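Local coordinates for conserved hypothetical protein TM0937 (Thermotoga maritima, PDB 2ESH) that is of unknown function but probably acts as a DNA-binding transcriptional regulator of the PadR-like family, at residues G11-S16 and I41-I46; D58-E61 and S66-W69; S62-T67 and K87-E92. All coordinates share one frame; numbering follows the deposited sequence.

Contact 1 (G11-S16 and I41-I46); sequences GWWLAS and IEIPGI
In the helix-turn-helix part of the fold, Trp13 of the first helix, 8-24, meets Ile43 and Ile46 of the connection between helices 29-37 and 52-61. The contact is wholly apolar. With CG of Trp13 trans to its backbone nitrogen (chi1 -170°), the indole is carried off the helix surface toward the loop, where the two isoleucines address different parts of it. Ile46 lies across the tryptophan side chain at about a right angle and puts its terminal methyl CD1 next to the pyrrole part, 3.3 Å from Trp13 CD1. Ile43 comes from the opposing direction; its CG1 lies 4.1 Å from Trp13 CZ2, on the benzo part. Both approaches are oblique to the ring. Ile43 and Ile46 begin and end a type II beta turn, which puts both on the side facing Trp13. Gly45 takes its third position with a phi of 90°, and the closing bond from Ile46 N to Ile43 O is weak. Phe9 also touches both isoleucines, while Trp13 reaches on to Met49 and to Leu97 of the C-terminal helix. This is an indole on the first helix packed against the connection between the next two helices, as in a winged helix-turn-helix fold.

Contact 2 (D58-E61 and S66-W69); sequences DLEE and STEW. With CA (calcium ion), chain B.
At the junction between helix and wing in this winged-helix fold, Glu60, in the last turn of helix 52-61, extends its carboxylate to Thr67 on the first wing strand, 65-70. The strand directs Thr67 at the helix and its neighbours Ser66 and Glu68 the other way. Glu60 has its CG opposite the main-chain nitrogen (chi1 -163°) and an extended chain beyond it, and this stretched form lets a residue at the helix end span the gap. The two side chains cross at about a right angle. Glu60 CD lies 3.7 Å from Thr67 CB, the carboxylate being modelled beside the threonine branch point. Glu60 OE2 is also 3.3 Å from Thr67 OG1, but the angle is poor and the pair is not a hydrogen bond. The modelled approach of OE2 to the threonine methyl is implausibly close, and the exact turn of either group remains doubtful.

The main chain of Thr67 has a separate role: its carbonyl oxygen binds a calcium ion at 2.6 Å, with a C=O...calcium angle near 160°, and water 1 binds the same ion at 2.5 Å. Glu60 OE2 stays 5.9 Å from the calcium, outside direct coordination. Lys78 and Tyr80 of strand 77-82 also touch Thr67. An alanine in place of Glu60 would probably cost the site the carboxylate that lies beside Thr67 and whatever long-range attraction it gives the calcium. The chemistry is thus divided: the threonine carbonyl serves the metal, the carboxylate probably adds a long-range electrostatic attraction to the ion, and no bond between the two side chains is established.

Contact 3 (S62-T67 and K87-E92); sequences SGFLST and KLYLRE. With CA (calcium ion), chain B.
Phe64 carries its CG trans to the carbonyl carbon (chi1 -61°) and Tyr89 carries its own trans to the amide nitrogen (chi1 -177°), and these two settings bring the rings together from a loop and a helix. The side chains cross at about a right angle, yet the rings lie nearly flat on one another as an offset stack, with centroids 4.2 Å apart and planes inclined by 21°. The offset places Phe64 CZ 3.5 Å from Tyr89 CD1. It also brings the tyrosine methylene over the phenylalanine face in a CH-pi contact, Tyr89 CB being 3.9 Å from the Phe64 ring centroid. The carbonyl oxygen of Ser62 sits over the centre of the opposite face of Phe64, 4.1 Å above its plane, so the ring is sandwiched between its own chain and the tyrosine. Gly63, the first residue to leave helical geometry after helix 52-61, has a positive phi and completes a Schellman motif. Around the stack, Phe64 also touches Leu59 of helix 52-61 and pairs its backbone with Thr83, while Tyr89 leans on Leu19 of helix 8-24, placing the pair where the start of the wing meets the long helix 84-116.

In the fold
Contacts 2 and 3 lie side by side, their centres about 10 Å apart, and share Ser66 and Thr67 on strand 65-70. Leu59 joins them: its O makes a probable hydrogen bond to Phe64 N at 2.9 Å, while Leu59 CB packs on Leu65 CG at 3.9 Å. The same leucine reaches toward contact 1, with Leu59 CD1 4.1 Å from Ala15 O, although the centres of contacts 1 and 2 are about 22 Å apart. Contact 3 is about 19 Å from contact 1, centre to centre. The calcium sits on the wing strand, bound by the carbonyl of the Thr67 that contacts 2 and 3 share. Helix 8-24 thus runs beside a loop, a helix end and the wing's start.

Contact 1 (G11-S16 and I41-I46)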
# COMPACT_ATOMS: atom_id res chain seq x y z
N GLY A 11 -6.99 3.91 -4.34
CA GLY A 11 -7.40 2.68 -3.64
C GLY A 11 -6.38 1.53 -3.72
O GLY A 11 -5.94 1.03 -2.71
N TRP A 12 -5.90 1.25 -4.94
CA TRP A 12 -5.03 0.14 -5.18
C TRP A 12 -3.66 0.49 -4.64
O TRP A 12 -2.97 -0.27 -4.01
CB TRP A 12 -4.98 -0.12 -6.70
CG TRP A 12 -4.07 -1.25 -7.03
CD1 TRP A 12 -4.38 -2.55 -6.99
CD2 TRP A 12 -2.69 -1.17 -7.46
NE1 TRP A 12 -3.28 -3.33 -7.33
CE2 TRP A 12 -2.23 -2.52 -7.63
CE3 TRP A 12 -1.81 -0.12 -7.73
CZ2 TRP A 12 -0.95 -2.84 -8.10
CZ3 TRP A 12 -0.52 -0.43 -8.20
CH2 TRP A 12 -0.10 -1.79 -8.36
N TRP A 13 -3.29 1.72 -4.88
CA TRP A 13 -1.98 2.20 -4.48
C TRP A 13 -1.90 2.34 -2.95
O TRP A 13 -0.84 2.08 -2.36
CB TRP A 13 -1.74 3.54 -5.18
CG TRP A 13 -0.34 4.00 -5.02
CD1 TRP A 13 0.15 4.81 -4.07
CD2 TRP A 13 0.76 3.59 -5.81
NE1 TRP A 13 1.50 5.01 -4.27
CE2 TRP A 13 1.90 4.25 -5.32
CE3 TRP A 13 0.88 2.79 -6.95
CZ2 TRP A 13 3.18 4.08 -5.90
CZ3 TRP A 13 2.18 2.62 -7.54
CH2 TRP A 13 3.29 3.25 -7.01
N LEU A 14 -3.01 2.73 -2.31
CA LEU A 14 -3.03 2.74 -0.83
C LEU A 14 -2.93 1.29 -0.19
O LEU A 14 -2.03 1.00 0.62
CB LEU A 14 -4.29 3.51 -0.32
CG LEU A 14 -4.33 3.79 1.22
CD1 LEU A 14 -3.16 4.71 1.76
CD2 LEU A 14 -5.74 4.34 1.65
N ALA A 15 -3.81 0.38 -0.58
CA ALA A 15 -3.81 -1.03 -0.09
C ALA A 15 -2.44 -1.65 -0.27
O ALA A 15 -1.96 -2.32 0.63
CB ALA A 15 -4.85 -1.85 -0.79
N SER A 16 -1.84 -1.42 -1.45
CA SER A 16 -0.60 -2.04 -1.84
C SER A 16 0.46 -1.56 -0.93
O SER A 16 1.26 -2.35 -0.45
CB SER A 16 -0.24 -1.73 -3.30
OG SER A 16 -1.26 -2.40 -4.08
N ILE A 41 3.95 11.10 -2.18
CA ILE A 41 3.69 11.00 -3.66
C ILE A 41 4.72 11.54 -4.70
O ILE A 41 4.94 12.77 -4.83
CB ILE A 41 2.34 11.63 -4.09
CG1 ILE A 41 1.71 12.50 -2.94
CG2 ILE A 41 1.49 10.55 -4.57
CD1 ILE A 41 0.85 13.73 -3.37
N GLU A 42 5.27 10.62 -5.48
CA GLU A 42 5.87 11.02 -6.72
C GLU A 42 4.90 10.83 -7.90
O GLU A 42 5.34 10.84 -9.05
CB GLU A 42 7.20 10.25 -6.94
CG GLU A 42 8.42 11.20 -7.19
CD GLU A 42 8.86 11.91 -5.94
OE1 GLU A 42 8.60 11.41 -4.81
OE2 GLU A 42 9.45 13.01 -6.07
N ILE A 43 3.59 10.71 -7.59
CA ILE A 43 2.47 10.25 -8.46
C ILE A 43 1.40 11.33 -8.57
O ILE A 43 0.73 11.59 -7.61
CB ILE A 43 1.70 8.96 -7.87
CG1 ILE A 43 2.68 7.84 -7.47
CG2 ILE A 43 0.56 8.47 -8.84
CD1 ILE A 43 3.45 7.19 -8.64
N PRO A 44 1.24 11.95 -9.77
CA PRO A 44 0.26 13.05 -9.94
C PRO A 44 -1.17 12.73 -9.49
O PRO A 44 -1.75 11.69 -9.87
CB PRO A 44 0.31 13.31 -11.46
CG PRO A 44 1.72 12.94 -11.83
CD PRO A 44 1.99 11.72 -11.02
N GLY A 45 -1.71 13.59 -8.63
CA GLY A 45 -3.10 13.53 -8.26
C GLY A 45 -3.49 12.67 -7.06
O GLY A 45 -4.67 12.71 -6.66
N ILE A 46 -2.57 11.90 -6.49
CA ILE A 46 -2.99 10.93 -5.49
C ILE A 46 -3.08 11.40 -4.02
O ILE A 46 -4.13 11.17 -3.34
CB ILE A 46 -2.40 9.49 -5.66
CG1 ILE A 46 -1.01 9.38 -5.10
CG2 ILE A 46 -2.46 9.00 -7.11
CD1 ILE A 46 -0.70 7.96 -4.70

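Contact 2 (D58-E61 and S66-W69)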
# COMPACT_ATOMS: atom_id res chain seq x y z
N ASP A 58 -10.02 -4.17 6.21
CA ASP A 58 -10.28 -4.77 4.88
C ASP A 58 -9.23 -5.86 4.49
O ASP A 58 -9.57 -6.89 3.97
CB ASP A 58 -10.29 -3.63 3.82
CG ASP A 58 -11.65 -2.82 3.82
OD1 ASP A 58 -12.59 -3.20 4.53
OD2 ASP A 58 -11.75 -1.76 3.13
N LEU A 59 -7.97 -5.63 4.76
CA LEU A 59 -6.94 -6.53 4.33
C LEU A 59 -6.97 -7.74 5.29
O LEU A 59 -6.78 -8.92 4.86
CB LEU A 59 -5.58 -5.82 4.39
CG LEU A 59 -5.15 -4.86 3.28
CD1 LEU A 59 -3.91 -4.14 3.68
CD2 LEU A 59 -4.95 -5.59 1.89
N GLU A 60 -7.26 -7.43 6.58
CA GLU A 60 -7.59 -8.44 7.61
C GLU A 60 -8.77 -9.32 7.31
O GLU A 60 -8.63 -10.52 7.35
CB GLU A 60 -7.75 -7.82 9.00
CG GLU A 60 -7.67 -8.90 10.16
CD GLU A 60 -8.09 -8.30 11.53
OE1 GLU A 60 -8.69 -7.19 11.55
OE2 GLU A 60 -7.88 -8.97 12.58
N GLU A 61 -9.93 -8.74 7.06
CA GLU A 61 -11.05 -9.51 6.62
C GLU A 61 -10.73 -10.46 5.43
O GLU A 61 -11.34 -11.55 5.31
CB GLU A 61 -12.20 -8.63 6.21
CG GLU A 61 -13.47 -9.44 5.85
CD GLU A 61 -14.71 -8.56 6.02
OE1 GLU A 61 -14.67 -7.35 5.62
OE2 GLU A 61 -15.72 -9.05 6.59
N SER A 66 -3.00 -10.83 9.61
CA SER A 66 -3.57 -11.30 10.91
C SER A 66 -3.35 -10.23 12.00
O SER A 66 -2.55 -9.31 11.83
CB SER A 66 -2.94 -12.60 11.37
OG SER A 66 -1.55 -12.39 11.60
N THR A 67 -3.95 -10.43 13.16
CA THR A 67 -3.97 -9.37 14.19
C THR A 67 -3.67 -9.95 15.59
O THR A 67 -4.04 -11.04 15.89
CB THR A 67 -5.31 -8.76 13.96
OG1 THR A 67 -5.25 -7.35 13.76
CG2 THR A 67 -6.36 -9.28 14.75
N GLU A 68 -2.98 -9.23 16.44
CA GLU A 68 -2.85 -9.64 17.82
C GLU A 68 -2.69 -8.36 18.64
O GLU A 68 -1.95 -7.53 18.27
CB GLU A 68 -1.63 -10.55 17.96
CG GLU A 68 -1.35 -11.01 19.40
CD GLU A 68 -0.18 -11.96 19.46
OE1 GLU A 68 0.98 -11.48 19.60
OE2 GLU A 68 -0.39 -13.20 19.28
N TRP A 69 -3.43 -8.22 19.74
CA TRP A 69 -3.27 -7.05 20.65
C TRP A 69 -1.98 -7.05 21.44
O TRP A 69 -1.66 -8.05 22.00
CB TRP A 69 -4.43 -7.01 21.61
CG TRP A 69 -5.68 -6.59 20.92
CD1 TRP A 69 -6.63 -7.43 20.30
CD2 TRP A 69 -6.17 -5.25 20.74
NE1 TRP A 69 -7.68 -6.69 19.81
CE2 TRP A 69 -7.41 -5.34 20.05
CE3 TRP A 69 -5.69 -3.98 21.09
CZ2 TRP A 69 -8.16 -4.20 19.69
CZ3 TRP A 69 -6.51 -2.83 20.78
CH2 TRP A 69 -7.71 -2.97 20.08
CA CA B . -5.56 -13.13 16.06
O HOH W 1 -6.49 -10.92 16.63

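Contact 3 (S62-T67 and K87-E92)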
# COMPACT_ATOMS: atom_id res chain seq x y z
N SER A 62 -9.83 -10.03 4.54
CA SER A 62 -9.59 -10.76 3.30
C SER A 62 -8.54 -11.82 3.52
O SER A 62 -8.34 -12.67 2.63
CB SER A 62 -9.23 -9.76 2.16
OG SER A 62 -10.39 -8.89 1.91
N GLY A 63 -7.88 -11.77 4.69
CA GLY A 63 -6.96 -12.83 5.17
C GLY A 63 -5.52 -12.55 4.76
O GLY A 63 -4.63 -13.44 4.85
N PHE A 64 -5.25 -11.29 4.40
CA PHE A 64 -3.89 -10.92 3.95
C PHE A 64 -3.08 -10.46 5.12
O PHE A 64 -1.86 -10.26 5.04
CB PHE A 64 -3.97 -9.83 2.87
CG PHE A 64 -4.74 -10.26 1.64
CD1 PHE A 64 -4.55 -11.56 1.11
CD2 PHE A 64 -5.62 -9.39 1.01
CE1 PHE A 64 -5.25 -11.98 -0.00
CE2 PHE A 64 -6.31 -9.76 -0.17
CZ PHE A 64 -6.14 -11.06 -0.67
N LEU A 65 -3.77 -10.27 6.22
CA LEU A 65 -3.15 -9.76 7.45
C LEU A 65 -3.80 -10.52 8.59
O LEU A 65 -5.04 -10.80 8.53
CB LEU A 65 -3.50 -8.25 7.67
CG LEU A 65 -2.85 -7.15 6.83
CD1 LEU A 65 -3.05 -5.80 7.36
CD2 LEU A 65 -1.35 -7.38 6.61
N SER A 66 -3.00 -10.83 9.61
CA SER A 66 -3.57 -11.30 10.91
C SER A 66 -3.35 -10.23 12.00
O SER A 66 -2.55 -9.31 11.83
CB SER A 66 -2.94 -12.60 11.37
OG SER A 66 -1.55 -12.39 11.60
N THR A 67 -3.95 -10.43 13.16
CA THR A 67 -3.97 -9.37 14.19
C THR A 67 -3.67 -9.95 15.59
O THR A 67 -4.04 -11.04 15.89
CB THR A 67 -5.31 -8.76 13.96
OG1 THR A 67 -5.25 -7.35 13.76
CG2 THR A 67 -6.36 -9.28 14.75
N LYS A 87 1.21 -12.37 1.38
CA LYS A 87 2.39 -12.39 0.55
C LYS A 87 2.14 -12.79 -0.92
O LYS A 87 2.75 -12.22 -1.82
CB LYS A 87 3.52 -13.24 1.15
CG LYS A 87 4.10 -12.63 2.38
CD LYS A 87 5.16 -13.59 2.90
CE LYS A 87 6.38 -12.88 3.58
NZ LYS A 87 7.75 -13.64 3.39
N LEU A 88 1.22 -13.70 -1.14
CA LEU A 88 0.78 -14.07 -2.52
C LEU A 88 0.05 -12.92 -3.23
O LEU A 88 0.23 -12.68 -4.41
CB LEU A 88 -0.07 -15.37 -2.51
CG LEU A 88 0.75 -16.67 -2.18
CD1 LEU A 88 -0.16 -17.81 -1.85
CD2 LEU A 88 1.63 -17.08 -3.43
N TYR A 89 -0.72 -12.17 -2.47
CA TYR A 89 -1.42 -10.98 -3.01
C TYR A 89 -0.39 -9.95 -3.36
O TYR A 89 -0.43 -9.32 -4.47
CB TYR A 89 -2.40 -10.47 -2.00
CG TYR A 89 -3.24 -9.31 -2.41
CD1 TYR A 89 -4.39 -9.50 -3.21
CD2 TYR A 89 -2.96 -8.06 -1.96
CE1 TYR A 89 -5.22 -8.43 -3.52
CE2 TYR A 89 -3.80 -6.97 -2.27
CZ TYR A 89 -4.91 -7.17 -3.02
OH TYR A 89 -5.68 -6.12 -3.31
N LEU A 90 0.63 -9.88 -2.52
CA LEU A 90 1.76 -9.00 -2.81
C LEU A 90 2.57 -9.29 -4.07
O LEU A 90 3.06 -8.33 -4.73
CB LEU A 90 2.72 -8.97 -1.61
CG LEU A 90 3.44 -7.67 -1.20
CD1 LEU A 90 2.64 -6.37 -1.21
CD2 LEU A 90 4.09 -7.84 0.13
N ARG A 91 2.85 -10.56 -4.34
CA ARG A 91 3.48 -10.96 -5.61
C ARG A 91 2.58 -10.54 -6.81
O ARG A 91 3.07 -10.17 -7.83
CB ARG A 91 3.68 -12.47 -5.68
CG ARG A 91 4.75 -13.03 -4.79
CD ARG A 91 4.76 -14.62 -4.87
NE ARG A 91 5.63 -15.19 -3.85
CZ ARG A 91 6.97 -15.08 -3.82
NH1 ARG A 91 7.68 -14.45 -4.79
NH2 ARG A 91 7.62 -15.65 -2.81
N GLU A 92 1.28 -10.67 -6.70
CA GLU A 92 0.39 -10.15 -7.73
C GLU A 92 0.53 -8.62 -7.92
O GLU A 92 0.45 -8.16 -9.01
CB GLU A 92 -1.05 -10.44 -7.35
CG GLU A 92 -1.50 -11.94 -7.45
CD GLU A 92 -3.06 -12.07 -7.22
OE1 GLU A 92 -3.61 -11.43 -6.28
OE2 GLU A 92 -3.76 -12.75 -8.02
CA CA B . -5.56 -13.13 16.06
O HOH W 1 -6.49 -10.92 16.63